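Local coordinates for protein HP0958 (Helicobacter pylori, PDB 3NA7) that probably acts in flagellar biogenesis, as a chaperone for flagellar export and a post-transcriptional regulator, through a coiled-coil hairpin joined to a zinc-ribbon domain, at residues Ile13-Asp17 and Tyr181-Arg185; Lys44-Ile48 and Leu130-Met134; Gln61-Glu66 and Glu112-Gln117; Ile79-Met83 and Leu95-Glu99; Cys201-Arg207 and Cys225-Arg230. All coordinates share one frame; numbering follows the deposited sequence.

Contact 1 of 5, residues Ile13-Asp17 and Tyr181-Arg185; sequences ISHLD and YERIR
The short helix 4-22 at the start of the chain meets helix 175-188 beside the base of the long hairpin, and Y181 spans the gap between them. The local axes stay 12.7 Å apart at their closest and diverge by 36°, so long side chains have to do the bridging. Y181 reaches across with CG anti to its own backbone nitrogen (chi1 173°). Its OH donates to D17 OD2 at 2.8 Å, using the oxygen's anti lone pair, and ring and carboxylate lie nearly coplanar. The same hydroxyl rests against the backbone of S14, while I13 CG2 comes obliquely to within 4.0 Å of Y181 CE2.

R185 stretches out and lays its guanidinium over the D17 carboxylate, the two planes 16° apart. The pairing of D17 OD1 with R185 NH2 at 3.5 Å is therefore purely electrostatic. In its own plane R185 NH1 turns instead to E182 OE2, 2.8 Å away. K166 of helix 91-171 forms a second salt bridge with D17 OD1, which probably offsets the nearby negative charge of E182. The result is a largely buried helix-helix contact closed by a tyrosine-carboxylate hydrogen bond and a salt-bridge network of D17, E182 and R185.

Contact 2 of 5, residues Lys44-Ile48 and Leu130-Met134; sequences KNKAI and LKKEM
K44-I48 and L130-M134 run antiparallel, their local axes 9.5 Å apart and crossing at -158°, and the closest pair of CA atoms belongs to K44 and L130. L130 fills the middle of the interface. Its CB meets I48 CG1 at 3.7 Å, the two side chains lying alongside and heading opposite ways; its CD1 touches the methyl of A47, and its CD2 lies against the aliphatic start of K44.

This is the antiparallel coiled-coil hairpin of helices 24-85 and 91-171, with an apolar seam edged by polar side chains; L51, further along helix 24-85, also packs on L130. At one edge K44 runs over E133 CB and bends at its last torsion (chi4 -80°), which brings NZ to E133 OE1 in a salt bridge modelled at 2.5 Å, a length that is doubtful in detail. The ammonium approaches from above the carboxylate plane, 55° out of it.

The other edge belongs to M134. Its sulfur takes a weak hydrogen bond from N45 ND2, 3.4 Å from SD, and the same SD packs against I48 CD1 at 3.6 Å. Nearer the backbone, M134 CG lies 3.8 Å from K44 CB. On the I48 side, the backbone carbonyl of I48 accepts from Q127 NE2 of the opposite helix.

Contact 3 of 5, residues Gln61-Glu66 and Glu112-Gln117; sequences QVSKNE and EIENLQ
V62 and L116 meet at the centre of a stretch of the antiparallel coiled-coil hairpin, where helices 24-85 and 91-171 run at 167° with local axes 9.4 Å apart. The apolar contacts come first. V62 and L116 overlap side by side, one coming from each helix, with V62 CG2 packed on L116 CB at 3.5 Å. The other V62 branch, CG1, touches I113 CG2 at 4.0 Å and has the Q117 amide nitrogen beside it. V62 and I113 stand at about a right angle. L58 and L69, a turn or so away in either direction on helix 24-85, carry the seam onward by packing on L116 and I113 respectively.

Polar residues add their carbon atoms to this core. Q61 CB lies 3.8 Å from L116 CD1, and the Q61 amide passes L116 CD2. On the other flank, E66 probably brushes I113 CD1. N65 turns CB onto I113 CG1, and its OD1 faces the E112 methylene CG.

No hydrogen bond or salt bridge joins the two segments, so packing alone holds them together here. The polar bond worth noting stays within one helix. N65 ND2 donates to Q61 O at 2.8 Å with an N-H...O angle of 161°, arriving from above the carbonyl plane, and that carbonyl oxygen also receives the backbone N of N65.

Contact 4 of 5, residues Ile79-Met83 and Leu95-Glu99; sequences IQKKM and LNIEE
L95 and M83 pack flank to flank, with M83 CG 3.9 Å from L95 CB. A turn further from the hairpin tip, I79 CG2 sits 3.6 Å from the carbonyl oxygen L95 O and 3.9 Å from E99 CB. The ethyl end of I79 meets E98 at about a right angle, CD1 lying 3.7 Å from E98 OE2.

The polar link across the pair is made by E99. With CG swung opposite the backbone N (chi1 -175°) and the rest of the chain extended, its carboxylate reaches Q80, whose NE2 donates to E99 OE1 at 3.0 Å. The donor comes from above the carboxylate plane, and the amide stands almost perpendicular to it, 87° apart. The other oxygen, E99 OE2, lies 4.0 Å from M83 SD. E99 is thus held on the Q80 side of the apolar seam, although its CB belongs to the seam itself.

Behind these side chains, the backbones run at 167° with local axes 9.8 Å apart at their closest, pairing I79 with E99 and M83 with L95. N96, at the border, has its side chain about 3 Å from a bound magnesium ion. Just beyond lies the turn between helices 24-85 and 91-171, and the arrangement is that of an antiparallel coiled coil near its hairpin tip.

Contact 5 of 5, residues Cys201-Arg207 and Cys225-Arg230; sequences CGGCFIR and CPYCGR. With ZN (zinc ion), chain B.
C201, C204, C225 and C228 bind one zinc ion, two thiolates from each segment, forming the C4 site of a zinc ribbon. The zinc distance is 2.1 Å for C201 SG, and the other three sulfurs lie slightly farther away. In each CxxC pair the first sulfur points away from its main-chain N and the second sits between N and the carbonyl carbon, so the two halves grip the metal alike.

N-H-to-sulfur hydrogen bonds form a second shell. C204 N donates to C201 SG at 3.3 Å, and Y227 N to C225 SG at 3.2 Å; such bonds would be expected to temper the negative charge on the thiolates. R230 NH1 adds a weak one from its guanidinium to C228 SG, while the face of that group lies over G203 O and its NE bonds T191.

Y227 makes the aromatic contacts. I206 CG2 stands over its ring, 3.8 Å from the centroid in a CH-pi contact, and C204 SG lies at the ring edge. A separate polar link runs from Y227 OH, which donates to R207 O at 2.5 Å.

In sequence the 201-207 loop follows strand 193-195 and precedes helix 210-218, whereas the 225-230 loop turns the chain from strand 223-224 into its antiparallel neighbour 231-233.

In the fold
Contacts 2, 3 and 4 lie in succession along the same two helices, 24-85 and 91-171, with centres about 26 Å apart from one to the next. Along the chain each encloses the following one, contact 4 being innermost, near the turn of the hairpin. Contact 1 encloses all three and pairs the flanking helices 4-22 and 175-188, about 93 Å from contact 4, centre to centre. Contact 5 comes last in sequence, yet its centre is about 17 Å from that of contact 1, where I184 CD1 meets G229 O at 3.2 Å. The zinc ribbon therefore sits against helix 175-188, at the end of the molecule far from the tip of the long, kinked coiled-coil hairpin.

Contact 1 of 5, residues Ile13-Asp17 and Tyr181-Arg185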
# COMPACT_ATOMS: atom_id res chain seq x y z
N ILE A 13 10.57 -31.18 -12.79
CA ILE A 13 9.33 -30.73 -12.18
C ILE A 13 9.51 -29.38 -11.47
O ILE A 13 8.66 -28.50 -11.60
CB ILE A 13 8.71 -31.77 -11.21
CG1 ILE A 13 8.30 -33.03 -11.98
CG2 ILE A 13 7.47 -31.19 -10.49
CD1 ILE A 13 8.36 -34.29 -11.14
N SER A 14 10.61 -29.23 -10.73
CA SER A 14 10.87 -28.04 -9.92
C SER A 14 11.05 -26.82 -10.80
O SER A 14 10.74 -25.70 -10.38
CB SER A 14 12.10 -28.23 -9.03
OG SER A 14 13.30 -28.06 -9.78
N HIS A 15 11.55 -27.02 -12.01
CA HIS A 15 11.65 -25.92 -12.96
C HIS A 15 10.29 -25.44 -13.48
O HIS A 15 10.11 -24.24 -13.71
CB HIS A 15 12.63 -26.22 -14.12
CG HIS A 15 14.06 -26.00 -13.75
ND1 HIS A 15 15.04 -26.95 -13.96
CD2 HIS A 15 14.67 -24.96 -13.13
CE1 HIS A 15 16.19 -26.49 -13.50
NE2 HIS A 15 16.00 -25.28 -13.00
N LEU A 16 9.36 -26.38 -13.65
CA LEU A 16 8.00 -26.01 -14.06
C LEU A 16 7.24 -25.32 -12.92
O LEU A 16 6.45 -24.42 -13.16
CB LEU A 16 7.21 -27.23 -14.54
CG LEU A 16 7.70 -27.97 -15.80
CD1 LEU A 16 6.80 -29.14 -16.06
CD2 LEU A 16 7.74 -27.08 -17.02
N ASP A 17 7.50 -25.74 -11.68
CA ASP A 17 6.95 -25.02 -10.53
C ASP A 17 7.45 -23.57 -10.48
O ASP A 17 6.66 -22.66 -10.24
CB ASP A 17 7.24 -25.74 -9.22
CG ASP A 17 6.27 -26.89 -8.95
OD1 ASP A 17 5.08 -26.81 -9.33
OD2 ASP A 17 6.70 -27.90 -8.34
N TYR A 181 9.73 -34.66 -2.47
CA TYR A 181 9.77 -33.34 -3.07
C TYR A 181 8.68 -32.42 -2.47
O TYR A 181 9.01 -31.37 -1.89
CB TYR A 181 9.64 -33.43 -4.60
CG TYR A 181 9.51 -32.08 -5.28
CD1 TYR A 181 10.56 -31.15 -5.24
CD2 TYR A 181 8.35 -31.74 -5.98
CE1 TYR A 181 10.45 -29.90 -5.86
CE2 TYR A 181 8.22 -30.49 -6.59
CZ TYR A 181 9.28 -29.58 -6.53
OH TYR A 181 9.18 -28.36 -7.15
N GLU A 182 7.42 -32.82 -2.58
CA GLU A 182 6.32 -31.99 -2.04
C GLU A 182 6.42 -31.69 -0.54
O GLU A 182 6.17 -30.57 -0.13
CB GLU A 182 4.94 -32.54 -2.41
CG GLU A 182 4.66 -32.46 -3.92
CD GLU A 182 4.44 -31.02 -4.43
OE1 GLU A 182 3.75 -30.22 -3.75
OE2 GLU A 182 4.95 -30.68 -5.51
N ARG A 183 6.83 -32.65 0.27
CA ARG A 183 7.00 -32.38 1.70
C ARG A 183 7.98 -31.21 1.95
O ARG A 183 7.72 -30.33 2.78
CB ARG A 183 7.44 -33.64 2.44
CG ARG A 183 7.72 -33.46 3.95
CD ARG A 183 7.90 -34.83 4.64
NE ARG A 183 9.02 -35.58 4.07
CZ ARG A 183 9.39 -36.82 4.41
NH1 ARG A 183 8.73 -37.51 5.34
NH2 ARG A 183 10.43 -37.37 3.81
N ILE A 184 9.09 -31.20 1.22
CA ILE A 184 10.06 -30.11 1.35
C ILE A 184 9.55 -28.80 0.76
O ILE A 184 9.76 -27.72 1.32
CB ILE A 184 11.48 -30.54 0.86
CG1 ILE A 184 12.13 -31.43 1.93
CG2 ILE A 184 12.34 -29.29 0.55
CD1 ILE A 184 12.98 -32.61 1.44
N ARG A 185 8.85 -28.90 -0.36
CA ARG A 185 8.32 -27.72 -1.04
C ARG A 185 7.30 -26.92 -0.19
O ARG A 185 7.22 -25.67 -0.29
CB ARG A 185 7.74 -28.12 -2.40
CG ARG A 185 7.20 -26.95 -3.19
CD ARG A 185 6.94 -27.32 -4.62
NE ARG A 185 5.98 -26.38 -5.20
CZ ARG A 185 4.75 -26.69 -5.64
NH1 ARG A 185 4.30 -27.94 -5.59
NH2 ARG A 185 3.99 -25.73 -6.15

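Contact 2 of 5, residues Lys44-Ile48 and Leu130-Met134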
# COMPACT_ATOMS: atom_id res chain seq x y z
N LYS A 44 -7.06 10.03 -3.72
CA LYS A 44 -7.57 11.39 -3.90
C LYS A 44 -9.03 11.51 -3.46
O LYS A 44 -9.45 12.57 -2.97
CB LYS A 44 -7.39 11.83 -5.33
CG LYS A 44 -5.91 12.08 -5.67
CD LYS A 44 -5.71 12.24 -7.14
CE LYS A 44 -4.21 12.27 -7.52
NZ LYS A 44 -3.65 13.61 -7.25
N ASN A 45 -9.79 10.42 -3.60
CA ASN A 45 -11.16 10.43 -3.18
C ASN A 45 -11.26 10.57 -1.68
O ASN A 45 -12.05 11.37 -1.20
CB ASN A 45 -11.96 9.20 -3.65
CG ASN A 45 -13.45 9.49 -3.71
OD1 ASN A 45 -14.28 8.77 -3.14
ND2 ASN A 45 -13.80 10.56 -4.38
N LYS A 46 -10.43 9.82 -0.95
CA LYS A 46 -10.29 9.97 0.50
C LYS A 46 -9.83 11.36 0.90
O LYS A 46 -10.33 11.91 1.87
CB LYS A 46 -9.32 8.92 1.07
CG LYS A 46 -9.95 7.59 1.33
CD LYS A 46 -8.94 6.45 1.44
CE LYS A 46 -9.71 5.15 1.58
NZ LYS A 46 -8.83 3.98 1.34
N ALA A 47 -8.89 11.93 0.16
CA ALA A 47 -8.39 13.27 0.50
C ALA A 47 -9.49 14.31 0.33
O ALA A 47 -9.56 15.25 1.10
CB ALA A 47 -7.15 13.63 -0.32
N ILE A 48 -10.37 14.15 -0.67
CA ILE A 48 -11.51 15.06 -0.80
C ILE A 48 -12.39 15.00 0.46
O ILE A 48 -12.74 16.03 1.03
CB ILE A 48 -12.34 14.78 -2.08
CG1 ILE A 48 -11.63 15.36 -3.30
CG2 ILE A 48 -13.79 15.36 -1.98
CD1 ILE A 48 -12.01 14.73 -4.59
N LEU A 130 -8.30 18.04 -6.84
CA LEU A 130 -8.33 16.60 -6.67
C LEU A 130 -9.41 15.94 -7.56
O LEU A 130 -9.19 14.86 -8.11
CB LEU A 130 -8.59 16.26 -5.19
CG LEU A 130 -7.46 16.61 -4.20
CD1 LEU A 130 -8.00 16.56 -2.73
CD2 LEU A 130 -6.23 15.70 -4.39
N LYS A 131 -10.56 16.58 -7.66
CA LYS A 131 -11.69 16.07 -8.43
C LYS A 131 -11.30 16.00 -9.90
O LYS A 131 -11.47 14.99 -10.53
CB LYS A 131 -12.93 16.97 -8.20
CG LYS A 131 -14.25 16.42 -8.69
CD LYS A 131 -15.42 17.35 -8.28
CE LYS A 131 -15.32 18.67 -9.01
NZ LYS A 131 -16.53 19.49 -8.87
N LYS A 132 -10.71 17.07 -10.43
CA LYS A 132 -10.15 16.99 -11.77
C LYS A 132 -9.09 15.89 -11.94
O LYS A 132 -9.06 15.20 -12.95
CB LYS A 132 -9.61 18.35 -12.21
CG LYS A 132 -10.71 19.35 -12.54
CD LYS A 132 -10.17 20.52 -13.35
CE LYS A 132 -10.99 21.78 -13.09
NZ LYS A 132 -10.64 22.87 -14.05
N GLU A 133 -8.22 15.72 -10.96
CA GLU A 133 -7.21 14.67 -11.07
C GLU A 133 -7.85 13.29 -11.08
O GLU A 133 -7.46 12.43 -11.89
CB GLU A 133 -6.15 14.79 -9.98
CG GLU A 133 -5.16 15.91 -10.28
CD GLU A 133 -4.40 16.39 -9.04
OE1 GLU A 133 -4.62 15.84 -7.95
OE2 GLU A 133 -3.56 17.30 -9.18
N MET A 134 -8.86 13.09 -10.24
CA MET A 134 -9.58 11.84 -10.21
C MET A 134 -10.17 11.43 -11.57
O MET A 134 -10.15 10.24 -11.92
CB MET A 134 -10.71 11.89 -9.21
CG MET A 134 -10.25 11.76 -7.79
SD MET A 134 -11.64 11.76 -6.67
CE MET A 134 -12.49 10.25 -7.07

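Contact 3 of 5, residues Gln61-Glu66 and Glu112-Gln117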
# COMPACT_ATOMS: atom_id res chain seq x y z
N GLN A 61 -16.20 26.59 13.91
CA GLN A 61 -15.48 27.73 14.48
C GLN A 61 -16.02 29.05 13.98
O GLN A 61 -16.20 29.98 14.76
CB GLN A 61 -14.00 27.67 14.16
CG GLN A 61 -13.25 26.57 14.86
CD GLN A 61 -11.76 26.75 14.74
OE1 GLN A 61 -11.08 25.98 14.06
NE2 GLN A 61 -11.24 27.79 15.39
N VAL A 62 -16.24 29.16 12.67
CA VAL A 62 -16.90 30.34 12.10
C VAL A 62 -18.19 30.67 12.88
O VAL A 62 -18.45 31.82 13.22
CB VAL A 62 -17.20 30.19 10.58
CG1 VAL A 62 -18.15 31.30 10.08
CG2 VAL A 62 -15.87 30.19 9.77
N SER A 63 -18.97 29.64 13.21
CA SER A 63 -20.26 29.80 13.85
C SER A 63 -20.12 30.21 15.31
O SER A 63 -20.90 31.03 15.81
CB SER A 63 -21.06 28.51 13.73
OG SER A 63 -22.36 28.71 14.23
N LYS A 64 -19.11 29.65 15.98
CA LYS A 64 -18.80 29.99 17.38
C LYS A 64 -18.33 31.42 17.50
O LYS A 64 -18.83 32.18 18.33
CB LYS A 64 -17.79 29.01 17.97
CG LYS A 64 -18.42 27.70 18.44
CD LYS A 64 -17.39 26.64 18.84
CE LYS A 64 -18.09 25.40 19.41
NZ LYS A 64 -17.21 24.19 19.45
N ASN A 65 -17.40 31.81 16.63
CA ASN A 65 -16.97 33.19 16.52
C ASN A 65 -18.11 34.16 16.19
O ASN A 65 -18.07 35.32 16.60
CB ASN A 65 -15.86 33.33 15.46
CG ASN A 65 -14.50 32.90 15.96
OD1 ASN A 65 -13.77 33.68 16.58
ND2 ASN A 65 -14.13 31.65 15.69
N GLU A 66 -19.09 33.69 15.43
CA GLU A 66 -20.22 34.54 14.99
C GLU A 66 -21.18 34.85 16.13
O GLU A 66 -21.79 35.94 16.17
CB GLU A 66 -20.97 33.90 13.80
CG GLU A 66 -20.13 33.90 12.52
CD GLU A 66 -20.92 33.90 11.22
OE1 GLU A 66 -21.75 32.97 11.01
OE2 GLU A 66 -20.68 34.81 10.38
N GLU A 112 -10.90 37.04 12.59
CA GLU A 112 -10.80 35.60 12.78
C GLU A 112 -11.78 34.85 11.85
O GLU A 112 -11.41 33.89 11.20
CB GLU A 112 -11.01 35.20 14.27
CG GLU A 112 -11.13 33.68 14.56
CD GLU A 112 -9.83 32.92 14.35
OE1 GLU A 112 -9.81 31.66 14.42
OE2 GLU A 112 -8.80 33.57 14.13
N ILE A 113 -13.02 35.32 11.77
CA ILE A 113 -14.00 34.75 10.85
C ILE A 113 -13.54 34.84 9.40
O ILE A 113 -13.63 33.85 8.66
CB ILE A 113 -15.37 35.40 11.02
CG1 ILE A 113 -15.89 35.17 12.43
CG2 ILE A 113 -16.37 34.88 9.92
CD1 ILE A 113 -17.10 36.04 12.81
N GLU A 114 -13.06 36.01 8.98
CA GLU A 114 -12.54 36.16 7.63
C GLU A 114 -11.38 35.20 7.36
O GLU A 114 -11.27 34.63 6.26
CB GLU A 114 -12.12 37.60 7.36
CG GLU A 114 -11.74 37.92 5.91
CD GLU A 114 -11.43 39.40 5.71
OE1 GLU A 114 -12.17 40.25 6.28
OE2 GLU A 114 -10.46 39.72 4.97
N ASN A 115 -10.51 35.00 8.36
CA ASN A 115 -9.38 34.07 8.23
C ASN A 115 -9.83 32.62 8.06
O ASN A 115 -9.25 31.88 7.25
CB ASN A 115 -8.43 34.18 9.43
CG ASN A 115 -7.43 35.31 9.28
OD1 ASN A 115 -7.13 35.75 8.16
ND2 ASN A 115 -6.89 35.78 10.41
N LEU A 116 -10.83 32.22 8.84
CA LEU A 116 -11.35 30.87 8.78
C LEU A 116 -12.00 30.63 7.41
O LEU A 116 -11.74 29.62 6.77
CB LEU A 116 -12.35 30.60 9.92
CG LEU A 116 -11.84 30.60 11.36
CD1 LEU A 116 -12.95 30.89 12.38
CD2 LEU A 116 -11.08 29.31 11.70
N GLN A 117 -12.84 31.57 6.99
CA GLN A 117 -13.47 31.51 5.68
C GLN A 117 -12.44 31.40 4.56
O GLN A 117 -12.66 30.64 3.62
CB GLN A 117 -14.43 32.68 5.47
CG GLN A 117 -15.82 32.29 5.93
CD GLN A 117 -16.72 33.45 6.26
OE1 GLN A 117 -16.37 34.61 6.02
NE2 GLN A 117 -17.90 33.15 6.80

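Contact 4 of 5, residues Ile79-Met83 and Leu95-Glu99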
# COMPACT_ATOMS: atom_id res chain seq x y z
N ILE A 79 -23.79 49.65 25.56
CA ILE A 79 -22.93 50.72 26.06
C ILE A 79 -23.35 52.07 25.49
O ILE A 79 -23.35 53.07 26.20
CB ILE A 79 -21.43 50.48 25.73
CG1 ILE A 79 -20.90 49.29 26.53
CG2 ILE A 79 -20.59 51.74 26.04
CD1 ILE A 79 -19.56 48.76 26.05
N GLN A 80 -23.68 52.09 24.21
CA GLN A 80 -24.10 53.30 23.52
C GLN A 80 -25.41 53.83 24.07
O GLN A 80 -25.57 55.04 24.27
CB GLN A 80 -24.20 53.05 22.02
CG GLN A 80 -22.83 52.80 21.40
CD GLN A 80 -22.86 52.46 19.94
OE1 GLN A 80 -23.92 52.25 19.33
NE2 GLN A 80 -21.68 52.39 19.35
N LYS A 81 -26.35 52.91 24.33
CA LYS A 81 -27.62 53.30 24.93
C LYS A 81 -27.36 54.00 26.26
O LYS A 81 -27.94 55.05 26.52
CB LYS A 81 -28.54 52.09 25.10
CG LYS A 81 -29.99 52.44 25.47
CD LYS A 81 -30.91 51.22 25.28
CE LYS A 81 -32.32 51.47 25.78
NZ LYS A 81 -32.33 51.86 27.22
N LYS A 82 -26.48 53.44 27.08
CA LYS A 82 -26.08 54.05 28.36
C LYS A 82 -25.47 55.43 28.22
O LYS A 82 -25.66 56.28 29.10
CB LYS A 82 -25.13 53.13 29.12
CG LYS A 82 -25.84 52.20 30.11
CD LYS A 82 -25.09 50.88 30.29
CE LYS A 82 -25.87 49.95 31.22
NZ LYS A 82 -25.87 48.54 30.72
N MET A 83 -24.74 55.66 27.13
CA MET A 83 -24.14 56.97 26.87
C MET A 83 -25.23 57.99 26.59
O MET A 83 -25.11 59.15 26.96
CB MET A 83 -23.14 56.94 25.70
CG MET A 83 -22.15 55.77 25.70
SD MET A 83 -20.69 55.85 24.62
CE MET A 83 -21.26 56.68 23.15
N LEU A 95 -17.22 55.60 29.29
CA LEU A 95 -17.97 54.71 28.41
C LEU A 95 -17.41 54.69 27.01
O LEU A 95 -17.58 53.69 26.31
CB LEU A 95 -19.46 55.08 28.38
CG LEU A 95 -20.29 54.83 29.64
CD1 LEU A 95 -21.61 55.57 29.58
CD2 LEU A 95 -20.51 53.35 29.87
N ASN A 96 -16.75 55.78 26.58
CA ASN A 96 -16.18 55.83 25.23
C ASN A 96 -15.07 54.79 25.14
O ASN A 96 -14.84 54.19 24.09
CB ASN A 96 -15.63 57.22 24.88
CG ASN A 96 -16.23 57.80 23.58
OD1 ASN A 96 -15.76 57.52 22.47
ND2 ASN A 96 -17.26 58.64 23.73
N ILE A 97 -14.39 54.58 26.27
CA ILE A 97 -13.25 53.69 26.38
C ILE A 97 -13.74 52.24 26.54
O ILE A 97 -13.21 51.33 25.89
CB ILE A 97 -12.30 54.16 27.51
CG1 ILE A 97 -11.59 55.46 27.06
CG2 ILE A 97 -11.29 53.08 27.88
CD1 ILE A 97 -10.69 56.11 28.11
N GLU A 98 -14.76 52.03 27.38
CA GLU A 98 -15.48 50.76 27.48
C GLU A 98 -15.89 50.31 26.08
O GLU A 98 -15.69 49.16 25.68
CB GLU A 98 -16.75 50.99 28.30
CG GLU A 98 -16.96 50.08 29.51
CD GLU A 98 -16.89 48.61 29.18
OE1 GLU A 98 -15.79 48.13 28.84
OE2 GLU A 98 -17.94 47.93 29.29
N GLU A 99 -16.46 51.24 25.34
CA GLU A 99 -16.91 50.99 23.99
C GLU A 99 -15.72 50.66 23.10
O GLU A 99 -15.80 49.74 22.29
CB GLU A 99 -17.67 52.20 23.46
CG GLU A 99 -18.29 52.01 22.10
CD GLU A 99 -18.48 53.34 21.40
OE1 GLU A 99 -18.97 53.36 20.26
OE2 GLU A 99 -18.10 54.38 22.01

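Contact 5 of 5, residues Cys201-Arg207 and Cys225-Arg230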
# COMPACT_ATOMS: atom_id res chain seq x y z
N CYS A 201 25.72 -25.66 1.52
CA CYS A 201 24.39 -25.90 0.96
C CYS A 201 24.00 -24.67 0.15
O CYS A 201 24.10 -23.57 0.66
CB CYS A 201 23.38 -26.15 2.09
SG CYS A 201 21.59 -26.23 1.63
N GLY A 202 23.58 -24.84 -1.10
CA GLY A 202 23.09 -23.73 -1.91
C GLY A 202 21.80 -23.08 -1.41
O GLY A 202 21.30 -22.12 -2.00
N GLY A 203 21.26 -23.63 -0.32
CA GLY A 203 20.00 -23.17 0.28
C GLY A 203 20.15 -22.55 1.66
O GLY A 203 19.55 -21.53 1.92
N CYS A 204 20.94 -23.16 2.54
CA CYS A 204 21.22 -22.52 3.85
C CYS A 204 22.64 -21.94 4.00
O CYS A 204 22.90 -21.22 4.95
CB CYS A 204 20.89 -23.46 5.01
SG CYS A 204 21.97 -24.88 5.16
N PHE A 205 23.53 -22.27 3.07
CA PHE A 205 24.89 -21.69 2.95
C PHE A 205 25.84 -22.06 4.06
O PHE A 205 26.86 -21.43 4.25
CB PHE A 205 24.84 -20.17 2.72
CG PHE A 205 23.87 -19.75 1.65
CD1 PHE A 205 22.57 -19.40 1.97
CD2 PHE A 205 24.27 -19.73 0.32
CE1 PHE A 205 21.67 -19.02 0.98
CE2 PHE A 205 23.37 -19.36 -0.69
CZ PHE A 205 22.07 -19.00 -0.35
N ILE A 206 25.52 -23.13 4.78
CA ILE A 206 26.39 -23.62 5.84
C ILE A 206 27.28 -24.71 5.27
O ILE A 206 26.81 -25.58 4.54
CB ILE A 206 25.55 -24.13 7.03
CG1 ILE A 206 24.65 -23.00 7.55
CG2 ILE A 206 26.44 -24.69 8.14
CD1 ILE A 206 23.45 -23.47 8.34
N ARG A 207 28.58 -24.65 5.57
CA ARG A 207 29.56 -25.50 4.91
C ARG A 207 29.27 -26.98 5.16
O ARG A 207 28.99 -27.38 6.28
CB ARG A 207 30.98 -25.16 5.39
CG ARG A 207 32.07 -25.38 4.36
CD ARG A 207 32.32 -24.10 3.51
NE ARG A 207 33.60 -23.42 3.79
CZ ARG A 207 34.79 -24.01 3.94
NH1 ARG A 207 34.91 -25.33 3.83
NH2 ARG A 207 35.87 -23.28 4.18
N CYS A 225 20.45 -31.83 2.47
CA CYS A 225 21.32 -31.10 3.36
C CYS A 225 21.00 -31.46 4.81
O CYS A 225 19.84 -31.51 5.19
CB CYS A 225 21.17 -29.59 3.16
SG CYS A 225 21.93 -28.66 4.49
N PRO A 226 22.04 -31.69 5.62
CA PRO A 226 21.80 -32.10 7.00
C PRO A 226 21.43 -30.94 7.93
O PRO A 226 21.02 -31.17 9.07
CB PRO A 226 23.13 -32.74 7.41
CG PRO A 226 24.16 -31.98 6.60
CD PRO A 226 23.48 -31.67 5.28
N TYR A 227 21.59 -29.70 7.47
CA TYR A 227 21.23 -28.53 8.28
C TYR A 227 19.80 -28.06 8.06
O TYR A 227 19.13 -27.65 9.02
CB TYR A 227 22.21 -27.38 8.08
CG TYR A 227 23.65 -27.82 7.97
CD1 TYR A 227 24.28 -28.50 9.02
CD2 TYR A 227 24.39 -27.57 6.82
CE1 TYR A 227 25.61 -28.92 8.92
CE2 TYR A 227 25.72 -27.98 6.72
CZ TYR A 227 26.33 -28.65 7.77
OH TYR A 227 27.65 -29.04 7.67
N CYS A 228 19.31 -28.14 6.82
CA CYS A 228 17.98 -27.58 6.54
C CYS A 228 16.99 -28.51 5.85
O CYS A 228 15.80 -28.23 5.85
CB CYS A 228 18.10 -26.30 5.72
SG CYS A 228 18.67 -26.68 4.09
N GLY A 229 17.46 -29.59 5.23
CA GLY A 229 16.56 -30.62 4.73
C GLY A 229 16.35 -30.58 3.22
O GLY A 229 15.73 -31.47 2.66
N ARG A 230 16.88 -29.54 2.57
CA ARG A 230 16.76 -29.40 1.13
C ARG A 230 17.43 -30.56 0.36
O ARG A 230 18.35 -31.21 0.87
CB ARG A 230 17.37 -28.06 0.71
CG ARG A 230 16.59 -26.85 1.20
CD ARG A 230 17.27 -25.55 0.81
NE ARG A 230 16.39 -24.40 1.01
CZ ARG A 230 16.39 -23.64 2.10
NH1 ARG A 230 17.23 -23.89 3.10
NH2 ARG A 230 15.56 -22.62 2.19
ZN ZN B . 21.07 -26.47 3.67